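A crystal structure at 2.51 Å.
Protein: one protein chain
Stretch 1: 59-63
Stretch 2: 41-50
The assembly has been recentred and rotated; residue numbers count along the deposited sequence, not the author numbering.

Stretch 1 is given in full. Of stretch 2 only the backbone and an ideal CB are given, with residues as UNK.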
ATOM      1  N   ILE A  59       1.679  -0.885  20.675  1.00 49.58           N
ATOM      2  CA  ILE A  59       2.632  -1.542  19.790  1.00 37.23           C
ATOM      3  C   ILE A  59       3.167  -2.822  20.433  1.00 41.07           C
ATOM      4  O   ILE A  59       3.750  -2.786  21.518  1.00 49.62           O
ATOM      5  CB  ILE A  59       3.807  -0.612  19.446  1.00 49.71           C
ATOM      6  CG1 ILE A  59       3.282   0.716  18.895  1.00 41.65           C
ATOM      7  CG2 ILE A  59       4.742  -1.284  18.456  1.00 55.28           C
ATOM      8  CD1 ILE A  59       4.371   1.679  18.473  1.00 39.31           C
ATOM      9  N   ASN A  60       2.969  -3.950  19.757  1.00 43.73           N
ATOM     10  CA  ASN A  60       3.379  -5.245  20.287  1.00 54.18           C
ATOM     11  C   ASN A  60       4.545  -5.864  19.520  1.00 44.74           C
ATOM     12  O   ASN A  60       4.902  -5.408  18.434  1.00 48.14           O
ATOM     13  CB  ASN A  60       2.196  -6.217  20.276  1.00 51.04           C
ATOM     14  CG  ASN A  60       1.024  -5.722  21.099  1.00 49.44           C
ATOM     15  OD1 ASN A  60       0.156  -5.009  20.597  1.00 56.54           O
ATOM     16  ND2 ASN A  60       0.990  -6.103  22.369  1.00 52.16           N
ATOM     17  N   ASP A  61       5.137  -6.904  20.101  1.00 44.06           N
ATOM     18  CA  ASP A  61       6.165  -7.698  19.434  1.00 52.10           C
ATOM     19  C   ASP A  61       5.521  -8.923  18.797  1.00 51.80           C
ATOM     20  O   ASP A  61       4.939  -9.754  19.488  1.00 57.54           O
ATOM     21  CB  ASP A  61       7.257  -8.118  20.424  1.00 42.11           C
ATOM     22  CG  ASP A  61       8.286  -9.045  19.804  1.00 46.80           C
ATOM     23  OD1 ASP A  61       8.553  -8.924  18.590  1.00 63.81           O
ATOM     24  OD2 ASP A  61       8.824  -9.903  20.536  1.00 65.29           O
ATOM     25  N   THR A  62       5.633  -9.037  17.478  1.00 49.24           N
ATOM     26  CA  THR A  62       4.937 -10.084  16.734  1.00 48.41           C
ATOM     27  C   THR A  62       5.421 -11.499  17.050  1.00 54.59           C
ATOM     28  O   THR A  62       4.821 -12.477  16.604  1.00 68.76           O
ATOM     29  CB  THR A  62       5.064  -9.859  15.218  1.00 39.44           C
ATOM     30  OG1 THR A  62       6.431 -10.018  14.820  1.00 49.10           O
ATOM     31  CG2 THR A  62       4.588  -8.466  14.850  1.00 35.35           C
ATOM     32  N   GLU A  63       6.504 -11.607  17.812  1.00 57.45           N
ATOM     33  CA  GLU A  63       7.031 -12.911  18.193  1.00 60.72           C
ATOM     34  C   GLU A  63       6.399 -13.399  19.491  1.00 56.07           C
ATOM     35  O   GLU A  63       5.891 -14.518  19.563  1.00 54.06           O
ATOM     36  CB  GLU A  63       8.554 -12.858  18.336  1.00 59.33           C
ATOM     37  CG  GLU A  63       9.275 -13.940  17.553  1.00 57.92           C
ATOM     38  CD  GLU A  63       9.003 -13.853  16.064  1.00 67.97           C
ATOM     39  OE1 GLU A  63       9.594 -12.978  15.398  1.00 72.97           O
ATOM     40  OE2 GLU A  63       8.185 -14.652  15.563  1.00 63.55           O
ATOM     41  N   UNK A  41      -2.434  -2.552  12.013  1.00 38.95           N
ATOM     42  CA  UNK A  41      -1.464  -2.684  10.921  1.00 36.53           C
ATOM     43  C   UNK A  41      -0.129  -3.296  11.360  1.00 30.81           C
ATOM     44  O   UNK A  41       0.205  -3.310  12.546  1.00 30.39           O
ATOM     45  CB  UNK A  41      -1.208  -1.310  10.298  1.00 36.53           C
ATOM     46  N   UNK A  42       0.624  -3.805  10.385  1.00 38.62           N
ATOM     47  CA  UNK A  42       1.975  -4.314  10.608  1.00 37.86           C
ATOM     48  C   UNK A  42       3.018  -3.321  10.100  1.00 37.94           C
ATOM     49  O   UNK A  42       2.751  -2.547   9.180  1.00 42.37           O
ATOM     50  CB  UNK A  42       2.156  -5.669   9.921  1.00 37.86           C
ATOM     51  N   UNK A  43       4.204  -3.351  10.697  1.00 35.33           N
ATOM     52  CA  UNK A  43       5.356  -2.655  10.134  1.00 39.60           C
ATOM     53  C   UNK A  43       5.789  -3.406   8.877  1.00 42.74           C
ATOM     54  O   UNK A  43       5.612  -4.621   8.802  1.00 46.69           O
ATOM     55  CB  UNK A  43       6.500  -2.558  11.145  1.00 39.60           C
ATOM     56  N   UNK A  44       6.337  -2.685   7.881  1.00 44.34           N
ATOM     57  CA  UNK A  44       6.686  -3.257   6.574  1.00 37.47           C
ATOM     58  C   UNK A  44       7.489  -4.556   6.656  1.00 36.08           C
ATOM     59  O   UNK A  44       7.372  -5.404   5.770  1.00 42.01           O
ATOM     60  CB  UNK A  44       7.483  -2.230   5.767  1.00 37.47           C
ATOM     61  N   UNK A  45       8.291  -4.698   7.706  1.00 33.39           N
ATOM     62  CA  UNK A  45       9.078  -5.905   7.931  1.00 30.20           C
ATOM     63  C   UNK A  45       8.403  -6.876   8.896  1.00 48.85           C
ATOM     64  O   UNK A  45       8.945  -7.937   9.201  1.00 57.57           O
ATOM     65  CB  UNK A  45      10.462  -5.529   8.465  1.00 30.20           C
ATOM     66  N   UNK A  46       7.223  -6.503   9.380  1.00 47.23           N
ATOM     67  CA  UNK A  46       6.430  -7.373  10.230  1.00 32.97           C
ATOM     68  C   UNK A  46       7.018  -7.670  11.597  1.00 42.21           C
ATOM     69  O   UNK A  46       6.636  -8.648  12.241  1.00 51.93           O
ATOM     70  CB  UNK A  46       6.196  -8.698   9.501  1.00 32.97           C
ATOM     71  N   UNK A  47       7.946  -6.835  12.049  1.00 36.16           N
ATOM     72  CA  UNK A  47       8.528  -7.011  13.373  1.00 45.59           C
ATOM     73  C   UNK A  47       7.638  -6.401  14.450  1.00 39.90           C
ATOM     74  O   UNK A  47       7.772  -6.723  15.631  1.00 39.52           O
ATOM     75  CB  UNK A  47       9.924  -6.387  13.427  1.00 45.59           C
ATOM     76  N   UNK A  48       6.727  -5.524  14.040  1.00 43.09           N
ATOM     77  CA  UNK A  48       5.851  -4.842  14.988  1.00 30.99           C
ATOM     78  C   UNK A  48       4.377  -4.904  14.590  1.00 33.32           C
ATOM     79  O   UNK A  48       4.041  -5.098  13.422  1.00 35.29           O
ATOM     80  CB  UNK A  48       6.281  -3.380  15.126  1.00 30.99           C
ATOM     81  N   UNK A  49       3.507  -4.735  15.580  1.00 30.54           N
ATOM     82  CA  UNK A  49       2.065  -4.717  15.362  1.00 39.66           C
ATOM     83  C   UNK A  49       1.417  -3.580  16.146  1.00 35.73           C
ATOM     84  O   UNK A  49       1.643  -3.438  17.347  1.00 46.68           O
ATOM     85  CB  UNK A  49       1.446  -6.058  15.761  1.00 39.66           C
ATOM     86  N   UNK A  50       0.613  -2.772  15.463  1.00 33.85           N
ATOM     87  CA  UNK A  50      -0.061  -1.649  16.102  1.00 28.23           C
ATOM     88  C   UNK A  50      -1.564  -1.717  15.881  1.00 30.51           C
ATOM     89  O   UNK A  50      -2.020  -2.009  14.779  1.00 34.09           O
ATOM     90  CB  UNK A  50       0.490  -0.323  15.572  1.00 28.23           C
TER

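Stretch 2 is a hairpin. Positions 41-42 and 48-50 are strand, and the second of these strands pairs antiparallel with 59-61 of stretch 1.

Position 41 has an extended backbone, and its CB has nothing of stretch 1 within 5.5 Å. Many residues would suit it. It is Cys41, which makes no contact with stretch 1; its backbone N and O bond across the hairpin to position 50.

Position 42 is also extended. Its CA-to-CB bond points sideways, and no atom of stretch 1 is close to CB. A short side chain would fall short of stretch 1, while a long one could reach the Thr62 methyl. The residue is Tyr42. Its CE1 lies 3.7 Å from Thr62 CG2, and the methyl sits at the ring edge, near its plane. The hydroxyl is hydrogen-bonded elsewhere in the structure.

Positions 43 to 46 form a type I turn, closed by the 2.5 Å hydrogen bond from N of 46 to O of 43. Stretch 1 asks nothing of the CB at 43, 44 or 45. A small polar residue would suit 43, where a side-chain acceptor could serve the turn. It is Ser43, whose OG accepts a hydrogen bond from N of position 48 at 3.0 Å. At 44, phi of -49° is compatible with proline, and the residue is Pro44. Position 45 tolerates many polar residues; Asn45 stands there, clear of stretch 1.

Position 46 has phi 67° and psi 20°. A positive phi favours glycine, with asparagine a possible alternative. The ideal CB would be 5.5 Å from Thr62 OG1, so stretch 1 does not crowd it. The residue is Gly46. Its O accepts a hydrogen bond from Thr62 OG1 at 2.9 Å, which ties the backbone carbonyl of the turn to the Thr62 hydroxyl.

Position 47 has its CA-to-CB bond pointing away from stretch 1, into space that stretch 1 leaves open. Long polar or charged residues would suit it. It is Lys47, with chi2 to chi4 all t. Its side chain has no atom nearer to stretch 1 than CB, 5.2 Å from Thr62 OG1. Its backbone O lies 3.6 Å from Thr62 OG1 and 3.8 Å from Asp61 OD1, with no hydrogen bond to either.

Position 48 pairs with Asp61, and its CB is on the same face as Ile59 and Asp61. CB lies 4.2 Å from Ile59 CG2, so an aliphatic side chain would suit: Leu, Ile, Val or Met. It is Leu48 (chi1 m, chi2 t). CD1 packs 4.1 Å from Ile59 CG2, and CD2 comes within 3.5 Å of Asn60 O.

Position 49 pairs with Asn60 and shares its face. Its N donates to Asn60 O at 3.2 Å, and its O accepts from Asn60 N at 2.8 Å. These bonds need no particular side chain. CB is 4.1 Å from Thr62 CG2, so apolar or aromatic residues would suit. It is Phe49, chi1 t; Asn60 OD1 lies at the ring edge, 3.9 Å from CD2.

Position 50 pairs with Ile59, on its face. The ideal CB is 4.5 Å from Ile59 CG1, so a small or branched apolar residue would fit. It is Ala50, whose CB makes a modest apolar contact there.

Stretch 2, residues 41-50: CYSPNGKLFA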
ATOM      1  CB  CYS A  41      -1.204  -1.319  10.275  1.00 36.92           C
ATOM      2  SG  CYS A  41      -0.410  -0.099  11.350  1.00 48.33           S
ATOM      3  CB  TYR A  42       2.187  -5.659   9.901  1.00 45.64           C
ATOM      4  CG  TYR A  42       1.657  -6.880  10.625  1.00 47.77           C
ATOM      5  CD1 TYR A  42       2.255  -7.342  11.791  1.00 46.54           C
ATOM      6  CD2 TYR A  42       0.583  -7.594  10.116  1.00 47.93           C
ATOM      7  CE1 TYR A  42       1.775  -8.467  12.444  1.00 45.93           C
ATOM      8  CE2 TYR A  42       0.097  -8.718  10.759  1.00 41.87           C
ATOM      9  CZ  TYR A  42       0.697  -9.150  11.922  1.00 48.33           C
ATOM     10  OH  TYR A  42       0.216 -10.269  12.562  1.00 61.93           O
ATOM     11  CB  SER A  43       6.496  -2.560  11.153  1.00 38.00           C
ATOM     12  OG  SER A  43       6.892  -3.841  11.609  1.00 53.15           O
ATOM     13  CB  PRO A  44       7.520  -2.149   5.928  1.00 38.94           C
ATOM     14  CG  PRO A  44       6.978  -0.897   6.519  1.00 45.47           C
ATOM     15  CD  PRO A  44       6.645  -1.245   7.944  1.00 41.81           C
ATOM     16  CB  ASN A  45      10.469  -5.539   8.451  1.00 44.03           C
ATOM     17  CG  ASN A  45      10.437  -4.405   9.456  1.00 63.30           C
ATOM     18  OD1 ASN A  45       9.723  -3.420   9.274  1.00 60.24           O
ATOM     19  ND2 ASN A  45      11.221  -4.534  10.519  1.00 63.93           N
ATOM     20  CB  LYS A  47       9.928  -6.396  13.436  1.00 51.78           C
ATOM     21  CG  LYS A  47      10.970  -7.136  12.618  1.00 59.16           C
ATOM     22  CD  LYS A  47      12.364  -6.585  12.873  1.00 60.56           C
ATOM     23  CE  LYS A  47      13.410  -7.314  12.046  1.00 64.29           C
ATOM     24  NZ  LYS A  47      14.776  -6.776  12.295  1.00 47.77           N
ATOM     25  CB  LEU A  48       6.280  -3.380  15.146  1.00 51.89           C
ATOM     26  CG  LEU A  48       7.645  -3.117  15.790  1.00 54.37           C
ATOM     27  CD1 LEU A  48       7.922  -1.624  15.898  1.00 44.45           C
ATOM     28  CD2 LEU A  48       7.720  -3.776  17.155  1.00 45.66           C
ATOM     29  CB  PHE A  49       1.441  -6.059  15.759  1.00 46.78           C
ATOM     30  CG  PHE A  49      -0.063  -6.065  15.731  1.00 34.58           C
ATOM     31  CD1 PHE A  49      -0.746  -6.215  14.536  1.00 40.64           C
ATOM     32  CD2 PHE A  49      -0.792  -5.931  16.902  1.00 41.45           C
ATOM     33  CE1 PHE A  49      -2.128  -6.220  14.507  1.00 40.24           C
ATOM     34  CE2 PHE A  49      -2.173  -5.937  16.880  1.00 38.91           C
ATOM     35  CZ  PHE A  49      -2.843  -6.083  15.680  1.00 35.51           C
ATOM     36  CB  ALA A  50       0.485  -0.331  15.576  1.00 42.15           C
TER
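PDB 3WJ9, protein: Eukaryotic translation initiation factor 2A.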